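Local coordinates for beta-lactamase (Sebaldella termitidis, PDB 6N1N), which is a class D beta-lactamase that probably hydrolyses the lactam ring of beta-lactam antibiotics, giving a substituted beta-amino acid, at residues K14-N19 with V218-A223; I60-E65 with K170-I175; N156-K161 with E211-F216. One frame throughout, in Å; residues are numbered along the deposited sequence.

Contact 1: residues K14-N19 with V218-A223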
loop_
_atom_site.group_PDB
_atom_site.type_symbol
_atom_site.label_atom_id
_atom_site.label_comp_id
_atom_site.label_asym_id
_atom_site.label_seq_id
_atom_site.Cartn_x
_atom_site.Cartn_y
_atom_site.Cartn_z
ATOM N N LYS A 14 -22.225 4.524 -2.018
ATOM C CA LYS A 14 -23.169 3.924 -1.084
ATOM C C LYS A 14 -22.480 3.021 -0.066
ATOM O O LYS A 14 -22.945 2.924 1.073
ATOM C CB LYS A 14 -24.230 3.151 -1.876
ATOM C CG LYS A 14 -25.176 2.288 -1.047
ATOM C CD LYS A 14 -25.872 1.223 -1.913
ATOM C CE LYS A 14 -24.880 0.180 -2.465
ATOM N NZ LYS A 14 -25.511 -0.814 -3.389
ATOM N N ILE A 15 -21.391 2.342 -0.441
ATOM C CA ILE A 15 -20.730 1.464 0.519
ATOM C C ILE A 15 -20.130 2.288 1.642
ATOM O O ILE A 15 -20.147 1.888 2.816
ATOM C CB ILE A 15 -19.644 0.606 -0.165
ATOM C CG1 ILE A 15 -20.237 -0.247 -1.286
ATOM C CG2 ILE A 15 -18.940 -0.268 0.883
ATOM C CD1 ILE A 15 -19.179 -0.787 -2.251
ATOM N N PHE A 16 -19.604 3.459 1.310
ATOM C CA PHE A 16 -19.066 4.338 2.338
ATOM C C PHE A 16 -20.180 4.864 3.224
ATOM O O PHE A 16 -20.087 4.812 4.457
ATOM C CB PHE A 16 -18.261 5.453 1.667
ATOM C CG PHE A 16 -16.927 4.978 1.169
ATOM C CD1 PHE A 16 -15.751 5.299 1.845
ATOM C CD2 PHE A 16 -16.853 4.158 0.067
ATOM C CE1 PHE A 16 -14.538 4.833 1.401
ATOM C CE2 PHE A 16 -15.637 3.662 -0.387
ATOM C CZ PHE A 16 -14.482 3.993 0.262
ATOM N N ASP A 17 -21.270 5.320 2.608
ATOM C CA ASP A 17 -22.384 5.893 3.355
ATOM C C ASP A 17 -22.985 4.881 4.318
ATOM O O ASP A 17 -23.281 5.208 5.474
ATOM C CB ASP A 17 -23.462 6.388 2.387
ATOM C CG ASP A 17 -23.000 7.578 1.555
ATOM O OD1 ASP A 17 -21.938 8.171 1.871
ATOM O OD2 ASP A 17 -23.707 7.908 0.584
ATOM N N GLU A 18 -23.205 3.655 3.849
ATOM C CA GLU A 18 -23.785 2.630 4.710
ATOM C C GLU A 18 -22.855 2.217 5.843
ATOM O O GLU A 18 -23.315 1.564 6.783
ATOM C CB GLU A 18 -24.186 1.403 3.878
ATOM C CG GLU A 18 -25.412 1.651 3.003
ATOM C CD GLU A 18 -25.769 0.474 2.101
ATOM O OE1 GLU A 18 -25.102 -0.578 2.189
ATOM O OE2 GLU A 18 -26.717 0.611 1.298
ATOM N N ASN A 19 -21.573 2.579 5.791
ATOM C CA ASN A 19 -20.646 2.259 6.866
ATOM C C ASN A 19 -20.208 3.496 7.638
ATOM O O ASN A 19 -19.263 3.415 8.428
ATOM C CB ASN A 19 -19.448 1.504 6.298
ATOM C CG ASN A 19 -19.791 0.053 5.964
ATOM O OD1 ASN A 19 -19.815 -0.807 6.850
ATOM N ND2 ASN A 19 -20.098 -0.212 4.694
ATOM N N VAL A 218 -7.876 2.183 -1.786
ATOM C CA VAL A 218 -8.996 2.427 -0.900
ATOM C C VAL A 218 -8.444 3.179 0.296
ATOM O O VAL A 218 -7.397 2.814 0.847
ATOM C CB VAL A 218 -9.647 1.101 -0.467
ATOM C CG1 VAL A 218 -10.589 1.323 0.716
ATOM C CG2 VAL A 218 -10.370 0.466 -1.605
ATOM N N ARG A 219 -9.103 4.257 0.678
ATOM C CA ARG A 219 -8.642 5.007 1.835
ATOM C C ARG A 219 -9.856 5.485 2.606
ATOM O O ARG A 219 -10.572 6.403 2.175
ATOM C CB ARG A 219 -7.738 6.165 1.453
ATOM C CG ARG A 219 -7.096 6.762 2.678
ATOM C CD ARG A 219 -6.187 7.913 2.361
ATOM N NE ARG A 219 -6.855 9.016 1.678
ATOM C CZ ARG A 219 -6.212 9.999 1.050
ATOM N NH1 ARG A 219 -4.868 10.037 1.003
ATOM N NH2 ARG A 219 -6.923 10.943 0.453
ATOM N N ILE A 220 -10.038 4.886 3.762
ATOM C CA ILE A 220 -11.151 5.151 4.647
ATOM C C ILE A 220 -10.746 6.242 5.612
ATOM O O ILE A 220 -9.640 6.210 6.176
ATOM C CB ILE A 220 -11.534 3.871 5.409
ATOM C CG1 ILE A 220 -12.030 2.826 4.404
ATOM C CG2 ILE A 220 -12.550 4.152 6.514
ATOM C CD1 ILE A 220 -12.093 1.440 4.981
ATOM N N ILE A 221 -11.634 7.211 5.797
ATOM C CA ILE A 221 -11.489 8.231 6.820
ATOM C C ILE A 221 -12.555 7.953 7.865
ATOM O O ILE A 221 -13.734 7.819 7.533
ATOM C CB ILE A 221 -11.643 9.652 6.255
ATOM C CG1 ILE A 221 -10.693 9.876 5.084
ATOM C CG2 ILE A 221 -11.446 10.682 7.369
ATOM C CD1 ILE A 221 -9.230 9.728 5.435
ATOM N N ASN A 222 -12.138 7.837 9.110
ATOM C CA ASN A 222 -13.046 7.476 10.178
ATOM C C ASN A 222 -12.746 8.358 11.370
ATOM O O ASN A 222 -11.612 8.382 11.851
ATOM C CB ASN A 222 -12.888 6.012 10.557
ATOM C CG ASN A 222 -13.668 5.664 11.773
ATOM O OD1 ASN A 222 -14.863 6.004 11.880
ATOM N ND2 ASN A 222 -13.019 5.001 12.719
ATOM N N ALA A 223 -13.769 9.063 11.845
ATOM C CA ALA A 223 -13.670 9.841 13.067
ATOM C C ALA A 223 -14.090 9.061 14.309
ATOM O O ALA A 223 -13.785 9.497 15.424
ATOM C CB ALA A 223 -14.528 11.101 12.943
#
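Phe-16 reaches from helix 11-18 to Arg-219 and Ile-220 with one corner of its ring, CE1. The apolar part of the contact is light. Phe-16 CE1 lies 4.4 Å from Ile-220 CG1, which approaches the ring obliquely, and only 94 Å² is buried between the segments. A chi1 of -75° sets CG opposite the carbonyl carbon and beside the backbone N, and the ring leaves the helix on the side of the strand. The backbones stay well separated, with Phe-16 CA 8.3 Å from Ile-220 CA.

One polar atom also adjoins the ring: Arg-219 O sits at the edge, near the ring plane, 4.3 Å from Phe-16 CE1, a loose approach by a backbone carbonyl.

Within the two segments the side-chain hydrogen bond lies on the helix side. Asn-19 ND2 turns back to Ile-15 O at 2.8 Å in a nearly straight bond (175°), in both the carbonyl and the amide plane.

Helix 11-18 rests against the sheet of the transpeptidase-like fold. Val-25 of strand 22-29 and Ile-21 also pack on Phe-16, while helix 228-245 flanks the contact, with Met-241 against Ile-15 and Thr-239 against Val-218.

Contact 2: residues I60-E65 with K170-I175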
loop_
_atom_site.group_PDB
_atom_site.type_symbol
_atom_site.label_atom_id
_atom_site.label_comp_id
_atom_site.label_asym_id
_atom_site.label_seq_id
_atom_site.Cartn_x
_atom_site.Cartn_y
_atom_site.Cartn_z
ATOM N N ILE A 60 13.199 -1.078 -2.036
ATOM C CA ILE A 60 14.424 -0.376 -1.687
ATOM C C ILE A 60 15.358 -1.302 -0.917
ATOM O O ILE A 60 16.561 -1.336 -1.180
ATOM C CB ILE A 60 14.103 0.904 -0.893
ATOM C CG1 ILE A 60 13.379 1.928 -1.785
ATOM C CG2 ILE A 60 15.370 1.538 -0.333
ATOM C CD1 ILE A 60 12.784 3.115 -1.042
ATOM N N PHE A 61 14.826 -2.060 0.052
ATOM C CA PHE A 61 15.662 -2.976 0.830
ATOM C C PHE A 61 16.414 -3.960 -0.076
ATOM O O PHE A 61 17.610 -4.213 0.126
ATOM C CB PHE A 61 14.810 -3.758 1.838
ATOM C CG PHE A 61 14.510 -3.022 3.130
ATOM C CD1 PHE A 61 14.599 -1.646 3.229
ATOM C CD2 PHE A 61 14.108 -3.733 4.241
ATOM C CE1 PHE A 61 14.305 -1.001 4.405
ATOM C CE2 PHE A 61 13.825 -3.097 5.427
ATOM C CZ PHE A 61 13.930 -1.733 5.510
ATOM N N LEU A 62 15.738 -4.534 -1.073
ATOM C CA LEU A 62 16.407 -5.480 -1.949
ATOM C C LEU A 62 17.399 -4.788 -2.865
ATOM O O LEU A 62 18.527 -5.255 -3.028
ATOM C CB LEU A 62 15.376 -6.266 -2.758
ATOM C CG LEU A 62 14.558 -7.186 -1.867
ATOM C CD1 LEU A 62 13.279 -7.558 -2.562
ATOM C CD2 LEU A 62 15.345 -8.457 -1.501
ATOM N N GLU A 63 16.995 -3.678 -3.486
ATOM C CA GLU A 63 17.901 -3.017 -4.429
ATOM C C GLU A 63 19.164 -2.518 -3.735
ATOM O O GLU A 63 20.270 -2.576 -4.312
ATOM C CB GLU A 63 17.182 -1.871 -5.138
ATOM C CG GLU A 63 17.923 -1.342 -6.387
ATOM C CD GLU A 63 17.979 -2.343 -7.525
ATOM O OE1 GLU A 63 17.209 -3.321 -7.493
ATOM O OE2 GLU A 63 18.777 -2.128 -8.471
ATOM N N GLU A 64 19.028 -2.025 -2.508
ATOM C CA GLU A 64 20.141 -1.520 -1.717
ATOM C C GLU A 64 20.870 -2.604 -0.928
ATOM O O GLU A 64 21.801 -2.283 -0.181
ATOM C CB GLU A 64 19.652 -0.435 -0.747
ATOM C CG GLU A 64 19.236 0.847 -1.435
ATOM C CD GLU A 64 20.375 1.428 -2.237
ATOM O OE1 GLU A 64 21.447 1.643 -1.651
ATOM O OE2 GLU A 64 20.218 1.639 -3.450
ATOM N N GLU A 65 20.460 -3.860 -1.061
ATOM C CA GLU A 65 21.130 -5.004 -0.443
ATOM C C GLU A 65 21.047 -4.991 1.082
ATOM O O GLU A 65 21.875 -5.601 1.761
ATOM C CB GLU A 65 22.586 -5.087 -0.910
ATOM C CG GLU A 65 22.654 -5.266 -2.409
ATOM C CD GLU A 65 24.064 -5.256 -2.950
ATOM O OE1 GLU A 65 24.911 -5.968 -2.391
ATOM O OE2 GLU A 65 24.320 -4.514 -3.920
ATOM N N LYS A 170 11.090 -9.291 -9.143
ATOM C CA LYS A 170 10.523 -10.634 -9.081
ATOM C C LYS A 170 10.156 -11.007 -7.644
ATOM O O LYS A 170 9.067 -11.544 -7.385
ATOM C CB LYS A 170 11.506 -11.658 -9.668
ATOM C CG LYS A 170 11.094 -13.143 -9.518
ATOM C CD LYS A 170 11.940 -14.034 -10.444
ATOM C CE LYS A 170 11.948 -15.508 -10.043
ATOM N NZ LYS A 170 10.709 -16.240 -10.420
ATOM N N ILE A 171 11.042 -10.706 -6.701
ATOM C CA ILE A 171 10.786 -11.017 -5.300
ATOM C C ILE A 171 9.616 -10.198 -4.764
ATOM O O ILE A 171 8.726 -10.731 -4.097
ATOM C CB ILE A 171 12.061 -10.790 -4.465
ATOM C CG1 ILE A 171 13.098 -11.881 -4.750
ATOM C CG2 ILE A 171 11.701 -10.730 -3.005
ATOM C CD1 ILE A 171 14.499 -11.534 -4.276
ATOM N N VAL A 172 9.592 -8.885 -5.027
ATOM C CA VAL A 172 8.535 -8.076 -4.430
ATOM C C VAL A 172 7.177 -8.430 -5.027
ATOM O O VAL A 172 6.191 -8.562 -4.299
ATOM C CB VAL A 172 8.850 -6.572 -4.539
ATOM C CG1 VAL A 172 7.650 -5.732 -4.123
ATOM C CG2 VAL A 172 10.055 -6.210 -3.661
ATOM N N LYS A 173 7.100 -8.650 -6.347
ATOM C CA LYS A 173 5.811 -9.053 -6.918
ATOM C C LYS A 173 5.303 -10.349 -6.304
ATOM O O LYS A 173 4.084 -10.538 -6.158
ATOM C CB LYS A 173 5.913 -9.179 -8.450
ATOM C CG LYS A 173 5.839 -7.824 -9.176
ATOM C CD LYS A 173 6.024 -7.948 -10.674
ATOM C CE LYS A 173 5.689 -6.667 -11.368
ATOM N NZ LYS A 173 5.846 -6.742 -12.850
ATOM N N ASP A 174 6.210 -11.242 -5.898
ATOM C CA ASP A 174 5.780 -12.500 -5.300
ATOM C C ASP A 174 5.335 -12.294 -3.852
ATOM O O ASP A 174 4.258 -12.759 -3.452
ATOM C CB ASP A 174 6.900 -13.531 -5.393
ATOM C CG ASP A 174 6.474 -14.895 -4.895
ATOM O OD1 ASP A 174 5.591 -15.516 -5.523
ATOM O OD2 ASP A 174 7.043 -15.347 -3.890
ATOM N N ILE A 175 6.128 -11.583 -3.045
ATOM C CA ILE A 175 5.734 -11.462 -1.644
ATOM C C ILE A 175 4.463 -10.638 -1.497
ATOM O O ILE A 175 3.755 -10.770 -0.487
ATOM C CB ILE A 175 6.863 -10.898 -0.755
ATOM C CG1 ILE A 175 7.096 -9.402 -0.933
ATOM C CG2 ILE A 175 8.130 -11.706 -0.964
ATOM C CD1 ILE A 175 8.225 -8.844 -0.008
#
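Leu-62 meets Ile-171 and Val-172 through a single methyl group, CD1, which accounts for every close approach between residues 60-65 and 170-175. It lies 3.6 Å from Ile-171 CG2 and 3.7 Å from Val-172 CG2, touching the gamma methyls of two consecutive residues at once. The branched stem of Ile-171 adds a further approach, CB to Leu-62 CD1 at 3.9 Å. Leu-62 places CG beside its backbone N (chi1 -68°) and then extends, which carries CD1 across to the neighbouring helix; the side chains meet at a slant. Val-172 contributes the methyl opposite its carbonyl carbon, since chi1 of 171° puts CG1 opposite the backbone N and leaves CG2 for Leu-62. All three residues are buried, and the contact is wholly apolar.

Helix 56-63 follows the Ser-51 to Lys-54 motif of the class D enzymes, and the contact joins its last turn to helix 166-175, which leads into edge strand 177-180. One turn earlier on helix 56-63, Ser-58 and Leu-59 also touch Val-172, and Leu-92 of helix 92-98 packs on Leu-62.

The chain beyond Leu-62 turns away from this tight patch. Glu-65, with a positive phi of 66°, ends the helix in a Schellman motif, its N bonded to Leu-62 O at 3.1 Å. Here the polar residues take over: Glu-63 is only partly exposed and hydrogen-bonds through OE1 to Thr-168 OG1 and Ser-165 N, whereas Glu-65 is exposed. On the second helix, Lys-170 likewise faces solvent and Asp-174 forms a salt bridge with Arg-93.

Contact 3: residues N156-K161 with E211-F216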
loop_
_atom_site.group_PDB
_atom_site.type_symbol
_atom_site.label_atom_id
_atom_site.label_comp_id
_atom_site.label_asym_id
_atom_site.label_seq_id
_atom_site.Cartn_x
_atom_site.Cartn_y
_atom_site.Cartn_z
ATOM N N ASN A 156 3.679 1.838 -12.399
ATOM C CA ASN A 156 5.092 1.826 -12.741
ATOM C C ASN A 156 5.803 0.592 -12.187
ATOM O O ASN A 156 6.725 0.078 -12.812
ATOM C CB ASN A 156 5.758 3.112 -12.244
ATOM C CG ASN A 156 5.506 4.277 -13.172
ATOM O OD1 ASN A 156 5.554 4.126 -14.388
ATOM N ND2 ASN A 156 5.219 5.437 -12.610
ATOM N N LEU A 157 5.435 0.142 -10.985
ATOM C CA LEU A 157 5.980 -1.109 -10.463
ATOM C C LEU A 157 5.592 -2.286 -11.353
ATOM O O LEU A 157 6.452 -3.085 -11.783
ATOM C CB LEU A 157 5.496 -1.304 -9.003
ATOM C CG LEU A 157 6.080 -2.396 -8.111
ATOM C CD1 LEU A 157 5.539 -2.324 -6.653
ATOM C CD2 LEU A 157 5.839 -3.777 -8.648
ATOM N N TYR A 158 4.298 -2.395 -11.667
ATOM C CA TYR A 158 3.822 -3.465 -12.535
ATOM C C TYR A 158 4.524 -3.463 -13.888
ATOM O O TYR A 158 4.903 -4.531 -14.393
ATOM C CB TYR A 158 2.309 -3.332 -12.704
ATOM C CG TYR A 158 1.730 -4.342 -13.671
ATOM C CD1 TYR A 158 1.564 -5.664 -13.299
ATOM C CD2 TYR A 158 1.360 -3.968 -14.944
ATOM C CE1 TYR A 158 1.045 -6.606 -14.183
ATOM C CE2 TYR A 158 0.841 -4.878 -15.827
ATOM C CZ TYR A 158 0.673 -6.204 -15.439
ATOM O OH TYR A 158 0.149 -7.109 -16.339
ATOM N N GLU A 159 4.678 -2.295 -14.503
ATOM C CA GLU A 159 5.357 -2.181 -15.790
ATOM C C GLU A 159 6.867 -2.290 -15.665
ATOM O O GLU A 159 7.561 -2.374 -16.688
ATOM C CB GLU A 159 4.977 -0.855 -16.449
ATOM C CG GLU A 159 3.550 -0.869 -16.989
ATOM C CD GLU A 159 3.146 0.426 -17.677
ATOM O OE1 GLU A 159 3.826 1.453 -17.456
ATOM O OE2 GLU A 159 2.154 0.399 -18.442
ATOM N N GLU A 160 7.378 -2.322 -14.434
ATOM C CA GLU A 160 8.812 -2.378 -14.128
ATOM C C GLU A 160 9.581 -1.223 -14.771
ATOM O O GLU A 160 10.676 -1.387 -15.319
ATOM C CB GLU A 160 9.393 -3.749 -14.505
ATOM C CG GLU A 160 8.570 -4.852 -13.857
ATOM C CD GLU A 160 9.225 -6.211 -13.751
ATOM O OE1 GLU A 160 10.404 -6.379 -14.130
ATOM O OE2 GLU A 160 8.511 -7.110 -13.284
ATOM N N LYS A 161 9.014 -0.019 -14.659
ATOM C CA LYS A 161 9.602 1.180 -15.238
ATOM C C LYS A 161 10.713 1.792 -14.402
ATOM O O LYS A 161 11.534 2.561 -14.940
ATOM C CB LYS A 161 8.517 2.238 -15.451
ATOM C CG LYS A 161 7.536 1.937 -16.593
ATOM C CD LYS A 161 8.232 1.850 -17.933
ATOM C CE LYS A 161 7.403 2.493 -19.041
ATOM N NZ LYS A 161 6.107 1.800 -19.257
ATOM N N GLU A 211 -8.392 -11.204 -17.699
ATOM C CA GLU A 211 -7.382 -10.831 -18.691
ATOM C C GLU A 211 -7.109 -9.334 -18.629
ATOM O O GLU A 211 -7.060 -8.639 -19.639
ATOM C CB GLU A 211 -7.800 -11.272 -20.096
ATOM C CG GLU A 211 -7.730 -12.780 -20.308
ATOM C CD GLU A 211 -8.075 -13.206 -21.737
ATOM O OE1 GLU A 211 -9.238 -13.007 -22.158
ATOM O OE2 GLU A 211 -7.177 -13.729 -22.438
ATOM N N ASN A 212 -6.897 -8.849 -17.412
ATOM C CA ASN A 212 -6.721 -7.427 -17.174
ATOM C C ASN A 212 -5.997 -7.267 -15.854
ATOM O O ASN A 212 -5.701 -8.250 -15.154
ATOM C CB ASN A 212 -8.085 -6.736 -17.142
ATOM C CG ASN A 212 -8.026 -5.261 -17.451
ATOM O OD1 ASN A 212 -6.982 -4.604 -17.370
ATOM N ND2 ASN A 212 -9.181 -4.720 -17.767
ATOM N N VAL A 213 -5.727 -6.014 -15.507
ATOM C CA VAL A 213 -5.183 -5.640 -14.205
ATOM C C VAL A 213 -5.963 -4.426 -13.716
ATOM O O VAL A 213 -6.142 -3.456 -14.456
ATOM C CB VAL A 213 -3.687 -5.285 -14.247
ATOM C CG1 VAL A 213 -3.120 -5.163 -12.828
ATOM C CG2 VAL A 213 -2.921 -6.302 -15.002
ATOM N N TYR A 214 -6.376 -4.458 -12.457
ATOM C CA TYR A 214 -7.077 -3.346 -11.824
ATOM C C TYR A 214 -6.243 -2.873 -10.635
ATOM O O TYR A 214 -6.105 -3.584 -9.632
ATOM C CB TYR A 214 -8.490 -3.744 -11.389
ATOM C CG TYR A 214 -9.316 -4.268 -12.537
ATOM C CD1 TYR A 214 -10.126 -3.421 -13.304
ATOM C CD2 TYR A 214 -9.243 -5.608 -12.918
ATOM C CE1 TYR A 214 -10.832 -3.892 -14.368
ATOM C CE2 TYR A 214 -9.958 -6.088 -13.991
ATOM C CZ TYR A 214 -10.748 -5.239 -14.709
ATOM O OH TYR A 214 -11.469 -5.749 -15.750
ATOM N N PHE A 215 -5.695 -1.662 -10.759
ATOM C CA PHE A 215 -4.982 -1.022 -9.659
ATOM C C PHE A 215 -5.970 -0.327 -8.748
ATOM O O PHE A 215 -6.974 0.212 -9.212
ATOM C CB PHE A 215 -3.965 -0.037 -10.228
ATOM C CG PHE A 215 -2.918 -0.705 -11.074
ATOM C CD1 PHE A 215 -1.735 -1.118 -10.510
ATOM C CD2 PHE A 215 -3.153 -1.008 -12.405
ATOM C CE1 PHE A 215 -0.799 -1.780 -11.262
ATOM C CE2 PHE A 215 -2.218 -1.665 -13.153
ATOM C CZ PHE A 215 -1.030 -2.049 -12.598
ATOM N N PHE A 216 -5.706 -0.356 -7.431
ATOM C CA PHE A 216 -6.682 0.204 -6.507
ATOM C C PHE A 216 -6.032 0.903 -5.326
ATOM O O PHE A 216 -4.941 0.560 -4.888
ATOM C CB PHE A 216 -7.661 -0.877 -5.979
ATOM C CG PHE A 216 -7.011 -1.969 -5.183
ATOM C CD1 PHE A 216 -6.880 -1.886 -3.810
ATOM C CD2 PHE A 216 -6.531 -3.087 -5.814
ATOM C CE1 PHE A 216 -6.268 -2.901 -3.088
ATOM C CE2 PHE A 216 -5.932 -4.102 -5.103
ATOM C CZ PHE A 216 -5.791 -3.996 -3.731
#
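The rings of Tyr-158 and Phe-215 form an offset edge-to-face pair, with the edge of Phe-215 directed at the face of Tyr-158. Their centroids are 5.7 Å apart and the planes stand at 73°. Tyr-158 CB lies in the plane of the Phe-215 ring, at its edge, 3.6 Å from Phe-215 CZ; the same CZ is 3.7 Å from Tyr-158 CG, so the ring tip of Phe-215 wedges against the root of the tyrosine. The far end of Tyr-158 is met by Val-213, whose CG2 approaches obliquely, 3.4 Å from Tyr-158 OH and 3.6 Å from Tyr-158 CZ. Tyr-158 holds CG opposite its backbone N (chi1 176°), which sends the ring outward from the helix and lets it touch two residues, i and i+2 in the strand, whose side chains point from the same face. Tyr-206 and Tyr-30 each meet the Tyr-158 ring edge-to-face, extending the aromatic cluster.

This is helix-on-sheet packing: helix 147-159 lies over one face of the central sheet, here on strand 212-222, and Phe-215 is covered as well by Ile-151, Leu-154 and Ile-155 of the same helix.

Glu-160, at positive phi, closes the helix with a Schellman motif, and Lys-161 NZ forms a 2.9 Å salt bridge to Glu-159 OE1 from above the carboxylate plane. Beside Val-213, Asn-212 OD1 accepts Val-213 N at 2.7 Å, the donor tilted from the carbonyl plane, and also takes Lys-31 N, while Asn-212 ND2 reaches Asp-29 OD1.

Overall arrangement
Contacts 1 and 3 share strand 212-222, one near each end, with centres 25 Å apart. Contacts 2 and 3 are closer, 16 Å between centres, and touch directly: Lys-173 NZ forms a 2.7 Å salt bridge with Glu-160 OE2 and a probable hydrogen bond of 2.9 Å with Tyr-158 O, linking the consecutive helices 147-159 and 166-175. Contact 1 lies remote from contact 2, about 17 Å between nearest atoms and 32 Å between centres, on the opposite side of the chain's centre. All three lie away from Ser-51, the probable nucleophile that forms the acyl-ester intermediate, and from carboxylated Lys-54, although contact 2 uses the helix that follows them.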